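Local structure of putative adhesin (Komagataella phaffii, 5FX8) at residues 22-27 and 109-114; 54-59 and 305-310; 7-12 and 140-145; 47-52 and 130-135; 152-157 and 165-170. The protein is a putative cell-surface adhesin that may take part in cell-cell interaction, represented here by its N-terminal portion with two cohesin-like domains. All blocks are in the same frame, centred on the assembly; numbering follows the deposited sequence.

Contact 1: residues 22-27 and 109-114; sequences SDWFVV and FFTLKL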
# COMPACT_ATOMS: atom_id res chain seq x y z
N SER C 22 -24.16 16.37 47.21
CA SER C 22 -25.21 15.36 47.18
C SER C 22 -25.16 14.42 48.37
O SER C 22 -25.99 13.52 48.45
CB SER C 22 -25.11 14.55 45.88
OG SER C 22 -23.97 13.72 45.88
N ASP C 23 -24.23 14.62 49.29
CA ASP C 23 -23.95 13.68 50.35
C ASP C 23 -24.98 13.75 51.47
O ASP C 23 -25.66 14.76 51.68
CB ASP C 23 -22.57 13.94 50.92
CG ASP C 23 -21.49 13.48 50.01
OD1 ASP C 23 -21.81 12.76 49.03
OD2 ASP C 23 -20.32 13.80 50.29
N TRP C 24 -25.10 12.63 52.18
CA TRP C 24 -25.70 12.62 53.51
C TRP C 24 -24.68 13.16 54.50
O TRP C 24 -23.54 12.68 54.55
CB TRP C 24 -26.11 11.20 53.93
CG TRP C 24 -27.23 10.58 53.19
CD1 TRP C 24 -27.15 9.64 52.22
CD2 TRP C 24 -28.63 10.82 53.40
NE1 TRP C 24 -28.40 9.29 51.78
CE2 TRP C 24 -29.33 10.00 52.50
CE3 TRP C 24 -29.35 11.65 54.25
CZ2 TRP C 24 -30.71 9.99 52.42
CZ3 TRP C 24 -30.72 11.65 54.17
CH2 TRP C 24 -31.39 10.83 53.27
N PHE C 25 -25.10 14.14 55.29
CA PHE C 25 -24.30 14.76 56.34
C PHE C 25 -24.73 14.24 57.69
O PHE C 25 -25.87 14.47 58.11
CB PHE C 25 -24.43 16.27 56.30
CG PHE C 25 -23.85 16.89 55.08
CD1 PHE C 25 -24.56 16.92 53.90
CD2 PHE C 25 -22.58 17.44 55.11
CE1 PHE C 25 -24.01 17.50 52.77
CE2 PHE C 25 -22.03 18.02 53.98
CZ PHE C 25 -22.75 18.05 52.81
N VAL C 26 -23.83 13.54 58.37
CA VAL C 26 -24.05 13.06 59.73
C VAL C 26 -23.95 14.25 60.67
O VAL C 26 -22.86 14.75 60.92
CB VAL C 26 -23.02 11.99 60.08
CG1 VAL C 26 -23.23 11.45 61.46
CG2 VAL C 26 -23.10 10.90 59.08
N VAL C 27 -25.08 14.72 61.19
CA VAL C 27 -25.11 15.81 62.16
C VAL C 27 -25.19 15.20 63.56
O VAL C 27 -26.25 14.71 63.95
CB VAL C 27 -26.28 16.76 61.91
CG1 VAL C 27 -26.27 17.85 62.93
CG2 VAL C 27 -26.18 17.35 60.56
N PHE C 109 -27.29 11.46 66.56
CA PHE C 109 -27.01 11.95 65.23
C PHE C 109 -28.20 11.71 64.31
O PHE C 109 -29.00 10.80 64.52
CB PHE C 109 -25.74 11.31 64.65
CG PHE C 109 -25.91 9.90 64.21
CD1 PHE C 109 -26.39 9.60 62.95
CD2 PHE C 109 -25.50 8.86 65.02
CE1 PHE C 109 -26.53 8.31 62.54
CE2 PHE C 109 -25.62 7.57 64.61
CZ PHE C 109 -26.14 7.30 63.37
N PHE C 110 -28.30 12.56 63.32
CA PHE C 110 -29.22 12.38 62.21
C PHE C 110 -28.46 12.61 60.91
O PHE C 110 -27.46 13.32 60.89
CB PHE C 110 -30.38 13.33 62.28
CG PHE C 110 -31.23 13.18 63.49
CD1 PHE C 110 -32.26 12.26 63.52
CD2 PHE C 110 -31.03 13.99 64.60
CE1 PHE C 110 -33.07 12.14 64.64
CE2 PHE C 110 -31.83 13.87 65.72
CZ PHE C 110 -32.85 12.95 65.74
N THR C 111 -28.94 11.99 59.83
CA THR C 111 -28.37 12.18 58.51
C THR C 111 -29.26 13.16 57.75
O THR C 111 -30.44 12.90 57.53
CB THR C 111 -28.20 10.87 57.74
OG1 THR C 111 -29.48 10.28 57.49
CG2 THR C 111 -27.36 9.89 58.51
N LEU C 112 -28.67 14.27 57.33
CA LEU C 112 -29.39 15.30 56.60
C LEU C 112 -28.79 15.46 55.22
O LEU C 112 -27.65 15.07 54.96
CB LEU C 112 -29.33 16.63 57.36
CG LEU C 112 -29.74 16.55 58.82
CD1 LEU C 112 -29.65 17.89 59.49
CD2 LEU C 112 -31.14 16.08 58.90
N LYS C 113 -29.57 16.03 54.32
CA LYS C 113 -29.13 16.43 53.00
C LYS C 113 -29.10 17.95 52.91
O LYS C 113 -29.80 18.65 53.64
CB LYS C 113 -30.05 15.88 51.91
CG LYS C 113 -30.02 14.38 51.74
CD LYS C 113 -28.65 13.87 51.33
CE LYS C 113 -28.75 12.60 50.49
NZ LYS C 113 -29.46 12.84 49.18
N LEU C 114 -28.29 18.47 51.99
CA LEU C 114 -28.33 19.89 51.72
C LEU C 114 -29.56 20.23 50.91
O LEU C 114 -29.97 19.48 50.03
CB LEU C 114 -27.07 20.32 50.98
CG LEU C 114 -25.80 20.41 51.83
CD1 LEU C 114 -24.60 20.49 50.93
CD2 LEU C 114 -25.85 21.61 52.73
O HOH W 1 -26.90 16.88 50.13

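Contact 2: residues 54-59 and 305-310; sequences LEFVQY and RASRTD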
# COMPACT_ATOMS: atom_id res chain seq x y z
N LEU C 54 -29.55 22.63 55.83
CA LEU C 54 -29.76 21.23 56.15
C LEU C 54 -31.24 20.89 56.20
O LEU C 54 -32.07 21.72 56.56
CB LEU C 54 -29.10 20.88 57.48
CG LEU C 54 -27.60 21.13 57.52
CD1 LEU C 54 -27.06 20.76 58.84
CD2 LEU C 54 -26.92 20.33 56.47
N GLU C 55 -31.57 19.68 55.80
CA GLU C 55 -32.95 19.24 55.73
C GLU C 55 -33.05 17.78 56.13
O GLU C 55 -32.13 17.00 55.89
CB GLU C 55 -33.54 19.44 54.34
CG GLU C 55 -33.73 20.90 53.99
CD GLU C 55 -34.54 21.11 52.74
OE1 GLU C 55 -34.52 20.22 51.87
OE2 GLU C 55 -35.21 22.16 52.64
N PHE C 56 -34.15 17.43 56.78
CA PHE C 56 -34.49 16.04 57.00
C PHE C 56 -35.11 15.50 55.74
O PHE C 56 -35.77 16.24 55.02
CB PHE C 56 -35.48 15.89 58.15
CG PHE C 56 -34.87 15.97 59.48
CD1 PHE C 56 -34.39 14.84 60.09
CD2 PHE C 56 -34.77 17.16 60.14
CE1 PHE C 56 -33.83 14.89 61.31
CE2 PHE C 56 -34.20 17.22 61.35
CZ PHE C 56 -33.73 16.07 61.95
N VAL C 57 -34.87 14.22 55.45
CA VAL C 57 -35.40 13.59 54.24
C VAL C 57 -36.40 12.52 54.65
O VAL C 57 -36.05 11.58 55.37
CB VAL C 57 -34.30 13.01 53.36
CG1 VAL C 57 -34.91 12.38 52.10
CG2 VAL C 57 -33.30 14.07 53.01
N GLN C 58 -37.60 12.61 54.14
CA GLN C 58 -38.70 11.79 54.61
C GLN C 58 -38.96 10.66 53.63
O GLN C 58 -39.26 10.90 52.46
CB GLN C 58 -39.94 12.66 54.80
CG GLN C 58 -39.83 13.54 56.03
CD GLN C 58 -40.61 14.82 55.91
OE1 GLN C 58 -41.54 15.08 56.68
NE2 GLN C 58 -40.22 15.64 54.93
N TYR C 59 -38.85 9.42 54.10
CA TYR C 59 -39.40 8.29 53.36
C TYR C 59 -39.85 7.21 54.34
O TYR C 59 -39.05 6.72 55.14
CB TYR C 59 -38.40 7.72 52.34
CG TYR C 59 -39.08 6.74 51.42
CD1 TYR C 59 -39.89 7.18 50.38
CD2 TYR C 59 -38.99 5.37 51.63
CE1 TYR C 59 -40.55 6.29 49.56
CE2 TYR C 59 -39.65 4.48 50.81
CZ TYR C 59 -40.43 4.95 49.78
OH TYR C 59 -41.10 4.09 48.95
N ARG C 305 -32.87 6.11 51.50
CA ARG C 305 -34.02 6.89 51.10
C ARG C 305 -34.44 7.94 52.11
O ARG C 305 -35.12 8.89 51.74
CB ARG C 305 -35.19 5.96 50.77
CG ARG C 305 -34.91 5.08 49.59
CD ARG C 305 -36.05 4.16 49.27
NE ARG C 305 -36.78 4.58 48.09
CZ ARG C 305 -37.71 3.84 47.51
NH1 ARG C 305 -38.01 2.66 48.01
NH2 ARG C 305 -38.34 4.28 46.43
N ALA C 306 -34.04 7.81 53.37
CA ALA C 306 -34.54 8.72 54.39
C ALA C 306 -33.43 9.10 55.35
O ALA C 306 -32.39 8.44 55.43
CB ALA C 306 -35.70 8.09 55.15
N SER C 307 -33.66 10.18 56.08
CA SER C 307 -32.78 10.54 57.19
C SER C 307 -32.81 9.45 58.25
O SER C 307 -33.86 8.91 58.58
CB SER C 307 -33.22 11.86 57.81
OG SER C 307 -33.13 12.93 56.89
N ARG C 308 -31.65 9.13 58.80
CA ARG C 308 -31.52 7.99 59.67
C ARG C 308 -30.83 8.40 60.96
O ARG C 308 -30.19 9.45 61.04
CB ARG C 308 -30.75 6.86 58.97
CG ARG C 308 -31.55 6.22 57.86
CD ARG C 308 -30.70 5.84 56.67
NE ARG C 308 -30.06 6.96 56.00
CZ ARG C 308 -28.75 7.17 56.00
NH1 ARG C 308 -27.94 6.32 56.62
NH2 ARG C 308 -28.24 8.22 55.37
N THR C 309 -30.97 7.56 61.98
CA THR C 309 -30.36 7.82 63.27
C THR C 309 -29.93 6.49 63.89
O THR C 309 -29.93 5.46 63.22
CB THR C 309 -31.32 8.60 64.17
OG1 THR C 309 -30.63 8.94 65.36
CG2 THR C 309 -32.52 7.78 64.52
N ASP C 310 -29.54 6.52 65.16
CA ASP C 310 -29.27 5.30 65.93
C ASP C 310 -29.81 5.49 67.34
O ASP C 310 -29.27 6.30 68.10
CB ASP C 310 -27.78 4.95 65.96
CG ASP C 310 -27.49 3.65 66.75
OD1 ASP C 310 -28.44 2.96 67.20
OD2 ASP C 310 -26.30 3.29 66.89

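Contact 3: residues 7-12 and 140-145; sequences ITVVSE and PSVDLV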
# COMPACT_ATOMS: atom_id res chain seq x y z
N ILE C 7 -21.25 19.84 68.57
CA ILE C 7 -22.10 19.50 67.43
C ILE C 7 -21.20 19.40 66.20
O ILE C 7 -20.58 20.39 65.79
CB ILE C 7 -23.23 20.53 67.21
CG1 ILE C 7 -24.11 20.65 68.45
CG2 ILE C 7 -24.10 20.13 66.07
CD1 ILE C 7 -25.18 21.73 68.35
N THR C 8 -21.10 18.21 65.62
CA THR C 8 -20.19 17.97 64.51
C THR C 8 -20.97 17.61 63.25
O THR C 8 -22.09 17.12 63.32
CB THR C 8 -19.20 16.85 64.84
OG1 THR C 8 -19.89 15.61 65.02
CG2 THR C 8 -18.46 17.20 66.10
N VAL C 9 -20.37 17.90 62.11
CA VAL C 9 -20.95 17.58 60.81
C VAL C 9 -19.86 16.99 59.94
O VAL C 9 -18.80 17.60 59.76
CB VAL C 9 -21.55 18.81 60.13
CG1 VAL C 9 -22.14 18.38 58.84
CG2 VAL C 9 -22.59 19.43 61.01
N VAL C 10 -20.10 15.80 59.42
CA VAL C 10 -19.20 15.16 58.48
C VAL C 10 -20.05 14.54 57.39
O VAL C 10 -21.28 14.49 57.48
CB VAL C 10 -18.30 14.09 59.13
CG1 VAL C 10 -17.55 14.67 60.28
CG2 VAL C 10 -19.12 12.92 59.57
N SER C 11 -19.37 14.07 56.35
CA SER C 11 -20.02 13.40 55.24
C SER C 11 -20.15 11.93 55.57
O SER C 11 -19.18 11.30 56.00
CB SER C 11 -19.21 13.58 53.96
OG SER C 11 -19.66 12.72 52.94
N GLU C 12 -21.35 11.38 55.38
CA GLU C 12 -21.51 9.94 55.56
C GLU C 12 -20.66 9.16 54.57
O GLU C 12 -20.17 8.07 54.88
CB GLU C 12 -22.99 9.56 55.46
CG GLU C 12 -23.29 8.09 55.64
CD GLU C 12 -24.76 7.78 56.01
OE1 GLU C 12 -25.71 8.23 55.34
OE2 GLU C 12 -24.96 7.05 57.00
N PRO C 140 -19.45 23.93 63.18
CA PRO C 140 -18.60 22.99 62.45
C PRO C 140 -18.48 23.38 60.99
O PRO C 140 -19.33 24.06 60.41
CB PRO C 140 -19.34 21.66 62.60
CG PRO C 140 -20.75 22.06 62.78
CD PRO C 140 -20.71 23.30 63.61
N SER C 141 -17.41 22.90 60.38
CA SER C 141 -17.07 23.29 59.02
C SER C 141 -16.88 22.07 58.13
O SER C 141 -16.36 21.05 58.57
CB SER C 141 -15.82 24.14 59.02
OG SER C 141 -15.95 25.17 58.07
N VAL C 142 -17.29 22.21 56.88
CA VAL C 142 -17.16 21.16 55.87
C VAL C 142 -16.72 21.78 54.54
O VAL C 142 -17.21 22.84 54.15
CB VAL C 142 -18.49 20.39 55.74
CG1 VAL C 142 -18.65 19.82 54.36
CG2 VAL C 142 -18.53 19.29 56.77
N ASP C 143 -15.83 21.10 53.83
CA ASP C 143 -15.36 21.54 52.52
C ASP C 143 -16.21 20.93 51.41
O ASP C 143 -16.22 19.71 51.23
CB ASP C 143 -13.89 21.15 52.33
CG ASP C 143 -13.23 21.91 51.20
OD1 ASP C 143 -13.62 23.07 50.94
OD2 ASP C 143 -12.30 21.36 50.58
N LEU C 144 -16.92 21.78 50.65
CA LEU C 144 -17.78 21.32 49.57
C LEU C 144 -16.93 21.17 48.31
O LEU C 144 -16.68 22.12 47.58
CB LEU C 144 -18.95 22.27 49.36
CG LEU C 144 -19.89 22.39 50.57
CD1 LEU C 144 -21.06 23.29 50.26
CD2 LEU C 144 -20.40 21.05 51.08
N VAL C 145 -16.54 19.97 48.05
CA VAL C 145 -15.56 19.62 47.05
C VAL C 145 -16.25 19.23 45.75
O VAL C 145 -17.40 18.78 45.73
CB VAL C 145 -14.69 18.49 47.62
CG1 VAL C 145 -15.35 17.15 47.37
CG2 VAL C 145 -13.34 18.56 47.07

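Contact 4: residues 47-52 and 130-135; sequences EVSIPN and DFETSD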
# COMPACT_ATOMS: atom_id res chain seq x y z
N GLU C 47 -33.25 23.07 73.13
CA GLU C 47 -33.59 23.49 71.79
C GLU C 47 -32.33 23.85 71.02
O GLU C 47 -31.52 24.65 71.49
CB GLU C 47 -34.55 24.67 71.85
CG GLU C 47 -35.87 24.28 72.41
CD GLU C 47 -36.91 25.32 72.14
OE1 GLU C 47 -36.53 26.50 72.08
OE2 GLU C 47 -38.09 24.95 71.96
N VAL C 48 -32.17 23.25 69.84
CA VAL C 48 -31.03 23.50 68.95
C VAL C 48 -31.56 23.80 67.57
O VAL C 48 -32.32 23.01 66.99
CB VAL C 48 -30.05 22.31 68.85
CG1 VAL C 48 -28.82 22.76 68.11
CG2 VAL C 48 -29.63 21.81 70.19
N SER C 49 -31.17 24.93 67.02
CA SER C 49 -31.64 25.29 65.70
C SER C 49 -30.75 24.63 64.66
O SER C 49 -29.54 24.51 64.86
CB SER C 49 -31.65 26.80 65.52
OG SER C 49 -30.33 27.29 65.56
N ILE C 50 -31.36 24.15 63.60
CA ILE C 50 -30.65 23.56 62.47
C ILE C 50 -30.62 24.60 61.36
O ILE C 50 -31.66 25.18 61.05
CB ILE C 50 -31.34 22.26 62.00
CG1 ILE C 50 -30.87 21.04 62.80
CG2 ILE C 50 -31.06 21.99 60.53
CD1 ILE C 50 -31.30 21.03 64.21
N PRO C 51 -29.46 24.89 60.77
CA PRO C 51 -29.41 25.89 59.70
C PRO C 51 -30.24 25.47 58.50
O PRO C 51 -30.33 24.30 58.16
CB PRO C 51 -27.92 25.94 59.35
CG PRO C 51 -27.35 24.69 59.86
CD PRO C 51 -28.13 24.33 61.07
N ASN C 52 -30.84 26.46 57.84
CA ASN C 52 -31.78 26.18 56.77
C ASN C 52 -31.18 25.36 55.63
O ASN C 52 -31.92 24.76 54.86
CB ASN C 52 -32.35 27.47 56.21
CG ASN C 52 -32.99 28.31 57.28
OD1 ASN C 52 -33.58 27.76 58.21
ND2 ASN C 52 -32.86 29.63 57.19
N ASP C 130 -24.17 26.83 61.19
CA ASP C 130 -24.38 27.48 62.47
C ASP C 130 -25.55 26.82 63.21
O ASP C 130 -26.70 26.93 62.78
CB ASP C 130 -24.64 28.97 62.28
CG ASP C 130 -23.43 29.71 61.78
OD1 ASP C 130 -22.31 29.23 62.04
OD2 ASP C 130 -23.60 30.75 61.12
N PHE C 131 -25.25 26.14 64.31
CA PHE C 131 -26.27 25.63 65.22
C PHE C 131 -26.34 26.55 66.45
O PHE C 131 -25.33 26.76 67.13
CB PHE C 131 -25.98 24.19 65.63
CG PHE C 131 -25.88 23.24 64.47
CD1 PHE C 131 -24.68 23.03 63.83
CD2 PHE C 131 -27.00 22.58 64.00
CE1 PHE C 131 -24.58 22.20 62.77
CE2 PHE C 131 -26.91 21.74 62.94
CZ PHE C 131 -25.70 21.55 62.31
N GLU C 132 -27.52 27.09 66.73
CA GLU C 132 -27.72 27.99 67.86
C GLU C 132 -28.39 27.25 69.00
O GLU C 132 -29.45 26.63 68.82
CB GLU C 132 -28.53 29.21 67.44
CG GLU C 132 -27.75 30.13 66.52
CD GLU C 132 -28.15 31.58 66.64
OE1 GLU C 132 -28.98 31.91 67.52
OE2 GLU C 132 -27.64 32.41 65.85
N THR C 133 -27.76 27.28 70.17
CA THR C 133 -28.45 26.91 71.40
C THR C 133 -28.80 28.17 72.17
O THR C 133 -29.02 29.23 71.57
CB THR C 133 -27.60 25.99 72.26
OG1 THR C 133 -26.48 26.72 72.76
CG2 THR C 133 -27.11 24.82 71.44
N SER C 134 -28.85 28.08 73.49
CA SER C 134 -29.24 29.23 74.28
C SER C 134 -28.03 30.00 74.77
O SER C 134 -28.05 31.23 74.83
CB SER C 134 -30.11 28.80 75.47
OG SER C 134 -29.53 27.73 76.18
N ASP C 135 -26.95 29.31 75.07
CA ASP C 135 -25.77 29.97 75.59
C ASP C 135 -24.58 29.89 74.66
O ASP C 135 -23.49 30.34 75.04
CB ASP C 135 -25.40 29.38 76.95
CG ASP C 135 -24.84 28.00 76.85
OD1 ASP C 135 -25.23 27.30 75.91
OD2 ASP C 135 -24.00 27.61 77.68

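Contact 5: residues 152-157 and 165-170; sequences PIKLSN and WFVDIP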
# COMPACT_ATOMS: atom_id res chain seq x y z
N PRO C 152 -12.65 6.11 38.75
CA PRO C 152 -14.09 5.89 38.64
C PRO C 152 -14.80 6.19 39.95
O PRO C 152 -14.38 5.75 41.01
CB PRO C 152 -14.19 4.41 38.28
CG PRO C 152 -12.87 4.09 37.70
CD PRO C 152 -11.89 4.90 38.44
N ILE C 153 -15.90 6.93 39.85
CA ILE C 153 -16.75 7.21 40.99
C ILE C 153 -18.15 6.66 40.71
O ILE C 153 -18.47 6.27 39.60
CB ILE C 153 -16.81 8.70 41.33
CG1 ILE C 153 -17.40 9.49 40.17
CG2 ILE C 153 -15.43 9.20 41.66
CD1 ILE C 153 -17.56 10.93 40.49
N LYS C 154 -18.97 6.61 41.77
CA LYS C 154 -20.34 6.14 41.73
C LYS C 154 -21.23 7.19 42.39
O LYS C 154 -20.85 7.77 43.41
CB LYS C 154 -20.46 4.80 42.45
CG LYS C 154 -21.56 3.95 41.92
CD LYS C 154 -22.43 3.41 42.99
CE LYS C 154 -21.66 2.52 43.88
NZ LYS C 154 -22.56 1.95 44.89
N LEU C 155 -22.41 7.46 41.82
CA LEU C 155 -23.34 8.46 42.36
C LEU C 155 -24.75 7.89 42.44
O LEU C 155 -25.15 7.10 41.58
CB LEU C 155 -23.34 9.73 41.50
CG LEU C 155 -21.98 10.44 41.33
CD1 LEU C 155 -22.10 11.65 40.43
CD2 LEU C 155 -21.38 10.85 42.64
N SER C 156 -25.51 8.26 43.48
CA SER C 156 -26.90 7.84 43.68
C SER C 156 -27.83 9.00 43.39
O SER C 156 -27.50 10.16 43.66
CB SER C 156 -27.19 7.39 45.12
OG SER C 156 -26.30 6.41 45.62
N ASN C 157 -29.02 8.71 42.89
CA ASN C 157 -30.03 9.75 42.74
C ASN C 157 -31.38 9.12 43.01
O ASN C 157 -31.79 8.20 42.29
CB ASN C 157 -30.02 10.39 41.36
CG ASN C 157 -28.77 11.20 41.08
OD1 ASN C 157 -28.63 12.34 41.55
ND2 ASN C 157 -27.85 10.63 40.30
N TRP C 165 -28.41 5.10 39.23
CA TRP C 165 -26.99 5.04 39.52
C TRP C 165 -26.21 5.68 38.39
O TRP C 165 -26.58 5.53 37.23
CB TRP C 165 -26.52 3.60 39.68
CG TRP C 165 -27.14 2.85 40.76
CD1 TRP C 165 -28.13 1.93 40.66
CD2 TRP C 165 -26.78 2.90 42.14
NE1 TRP C 165 -28.42 1.40 41.88
CE2 TRP C 165 -27.61 1.99 42.81
CE3 TRP C 165 -25.85 3.63 42.86
CZ2 TRP C 165 -27.54 1.79 44.19
CZ3 TRP C 165 -25.76 3.43 44.23
CH2 TRP C 165 -26.60 2.52 44.87
N PHE C 166 -25.15 6.40 38.74
CA PHE C 166 -24.19 6.94 37.78
C PHE C 166 -22.82 6.37 38.10
O PHE C 166 -22.38 6.41 39.24
CB PHE C 166 -24.12 8.47 37.83
CG PHE C 166 -25.32 9.17 37.25
CD1 PHE C 166 -26.22 8.49 36.45
CD2 PHE C 166 -25.55 10.50 37.51
CE1 PHE C 166 -27.33 9.12 35.92
CE2 PHE C 166 -26.67 11.14 36.99
CZ PHE C 166 -27.56 10.43 36.18
N VAL C 167 -22.16 5.82 37.09
CA VAL C 167 -20.77 5.42 37.18
C VAL C 167 -19.99 6.30 36.22
O VAL C 167 -20.20 6.23 35.00
CB VAL C 167 -20.58 3.93 36.86
CG1 VAL C 167 -19.14 3.55 37.04
CG2 VAL C 167 -21.47 3.07 37.74
N ASP C 168 -19.13 7.14 36.75
CA ASP C 168 -18.32 8.05 35.95
C ASP C 168 -16.92 7.49 35.77
O ASP C 168 -16.28 7.10 36.75
CB ASP C 168 -18.25 9.43 36.59
CG ASP C 168 -19.50 10.23 36.37
OD1 ASP C 168 -20.43 9.71 35.74
OD2 ASP C 168 -19.56 11.39 36.83
N ILE C 169 -16.45 7.45 34.53
CA ILE C 169 -15.09 7.03 34.21
C ILE C 169 -14.35 8.25 33.68
O ILE C 169 -14.70 8.77 32.61
CB ILE C 169 -15.06 5.90 33.18
CG1 ILE C 169 -16.05 4.79 33.54
CG2 ILE C 169 -13.63 5.44 33.03
CD1 ILE C 169 -15.63 3.96 34.68
N PRO C 170 -13.33 8.74 34.37
CA PRO C 170 -12.59 9.91 33.88
C PRO C 170 -11.50 9.51 32.88
O PRO C 170 -10.68 8.64 33.15
CB PRO C 170 -11.99 10.51 35.15
CG PRO C 170 -11.82 9.37 36.03
CD PRO C 170 -12.92 8.38 35.73

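Contact 1: residues 22-27 and 109-114
Lys113 lays its CE over the centre of the five-membered ring of Trp24, 3.4 Å from the ring centroid, and NZ continues above the same face in a cation-pi contact. The lysine chain is bent at chi2 (-62°), which turns CD away from a fully extended course; CD approaches Asp23 O, while CG lies near Trp24 CZ3. At the benzo side of the indole, Thr111 OG1 comes obliquely to CE3; its hydrogen-bonding partner is the backbone N of Arg308. Beneath this group the backbones pair antiparallel. Phe25 N gives an almost straight bond to Leu112 O (2.7 Å), and Leu112 N returns one to Phe25 O (2.9 Å). Val27 and Phe110, two residues further on, repeat the exchange. Phe25, Val27 and Leu112 share one side of the sheet, where Val27 CG2 meets Leu112 CD1 at 3.7 Å and Phe25 CE1 meets Leu114 CG at 3.5 Å. Where the direct backbone bonds stop, a water bridges the strands, donating to Asp23 O (2.9 Å) and accepting from Leu114 N (2.8 Å). Further out, the Asp23 carboxylate is held by Arg13, Tyr20 and Ser11. A second cation, Arg308, also makes a cation-pi contact with Trp24. The indole thus offers its pi surface to two basic side chains, which would add an electrostatic attraction to the backbone ladder of strands 25-31 and 101-114.

Contact 2: residues 54-59 and 305-310
The connection that leaves strand 294-304 of the second cohesin-like region and leads to strand 312-319 is met at Ser307 by Val57, in the chain that continues from strand 54-55. Val57 N donates to Ser307 OG (2.6 Å), and Ser307 N donates in turn to Val57 O (2.9 Å), reaching a lone pair in the carbonyl plane. The hydroxyl owes its place to a chi1 of -62°, which sets OG anti to the carbonyl carbon. Ser307 OG also bonds Thr111 O, so that one side chain is held by two neighbouring backbones. Strand 312-319 pairs with strands 68-72 and 101-114 of the first domain's sheet; residues 305-307 are therefore tied to that domain just as the chain re-enters it. One step back along the connection, Ala306 CB packs on Tyr59 CB at 3.9 Å. Arg305 and Tyr59 run side by side in the same direction, and the guanidinium stacks on the phenol with centres 4.2 Å apart and planes 23° from parallel. The overlap is displaced: NE sits toward the rim of the ring, and Tyr59 OH lies over the guanidinium face. Neither polar end relies on this stack alone, since Arg305 NH1 bonds Val273 O and Ala270 O, and Tyr59 OH bonds Asp271 O. Within the connection, Arg308 NE bonds back to Ala306 O (2.8 Å), and its NH2 forms a salt bridge with Glu12.

Contact 3: residues 7-12 and 140-145
The carbonyl oxygen of Ile7 is met by three ring carbons of Pro140: CG is the nearest at 3.4 Å from Ile7 O, with CD and CB slightly further off. No hydrogen bond spans the two segments, and what joins them is apolar. Val9, pointing toward the other strand, puts CG2 against Pro140 CG at 3.7 Å, the two side chains meeting at a slant. On its other branch, Val9 CG1 lies 4.3 Å from Val142 CG2. That same Val142 methyl rests 3.4 Å from Val9 O. Pro140 and Val142 both face strand 4-11, while Ser141 between them turns the other way. Each strand finds its backbone partners on separate neighbours: Thr8 and Val10 bond to Ser28 and Val26, whereas Pro140 and Val142 bond to Phe129 and His127. Phe25 adds its ring to the cluster by touching both Val9 and Val142. Apolar packing between strands 4-11 and 137-144, which belong to different sheets, is consistent with the core of a beta sandwich.

Contact 4: residues 47-52 and 130-135
Ser49 and Glu132 hold the two segments together with a pair of bonds, one of them made by a side chain. Ser49 N donates to Glu132 O at 3.0 Å in a nearly straight bond. Glu132 N answers by donating to the hydroxyl, Ser49 OG, at 3.1 Å. With chi1 at 65°, that oxygen is placed between the backbone N and the carbonyl carbon, where it accepts from Glu132 N. Ser49 O, meanwhile, lies 3.3 Å from CD2 of the Phe131 ring. Beside this polar pair, the apolar contacts gather on Phe131. Pro51 CD sits over one face of Phe131, 3.8 Å from the ring centroid, and Ile50 CG1 approaches the ring at its edge, 4.0 Å from CE2. Val48 CG1 touches Phe131 CB at 4.0 Å, and its CG2 lies alongside the Thr133 methyl. Ile7 and Val9 of strand 4-11 and Pro140 of strand 137-144 pack against Phe131 as well. Val48 and Ile50, for their part, bond through the backbone to Leu90 and His88. The antiparallel approach of strands 45-49 and 126-132 therefore gains a serine hydroxyl as acceptor for an N-H, joining the margins of two sheets by a two-bond polar link backed by a buried phenylalanine.

Contact 5: residues 152-157 and 165-170
Lys154 and Trp165 share one face of the strand pair and meet at a slant, Lys154 CD approaching the benzo part of the indole at CE3 (3.4 Å). The lysine chain bends at chi3 (-63°), which sets CE; NZ lies near Trp165 CZ3 and bonds Glu301 O and Asn278 OD1. Ser156 OG reaches the same CZ3 atom, at 3.3 Å. On the face bearing Leu155 and Phe166, Asn157 crosses the phenyl group at about a right angle, its ND2 over one face of the ring and 3.6 Å from CE2, with amide and ring planes 58° apart. Leu155 and Phe166 touch CB to CB. Further along this face, Ile153 CG1 leans on Asp168 CB at 3.7 Å; the carboxylate beyond is engaged by Arg262 and Arg149 in salt bridges. Pro152 CB meets Ile169 CD1 where the pairing ends. Between the two faces, reciprocal backbone bonds link Leu155 with Phe166 (Leu155 N to Phe166 O, 2.8 Å) and Ile153 with Asp168 (Ile153 N to Asp168 O, 3.1 Å). Trp165 also packs on Phe265 of its own sheet and Phe303 of the other, placing it between the two. This is an antiparallel beta hairpin of the second cohesin-like domain, with 153-158 an outermost strand of its sheet within this chain.

In the fold
From the N terminus, contact 3 opens first, at residues 7-12, and closes only at 140-145. Within that span lie contact 1, begun at 22-27, and contact 4, begun at 47-52; these two cross, because 109-114 precedes 130-135. Contact 2 starts at 54-59 and crosses all three, its partner, 305-310, following strand 294-304; it ties that connection to the chain continuing from strand 54-55. Contact 5, a local hairpin, lies inside this long span. Contacts 3 and 4 join the large sheet to that of strands 126-132 and 137-144, with Phe131 bordering contacts 1, 2 and 3. Contact 5 touches none of the others; its centre lies about 20 Å from that of contact 1.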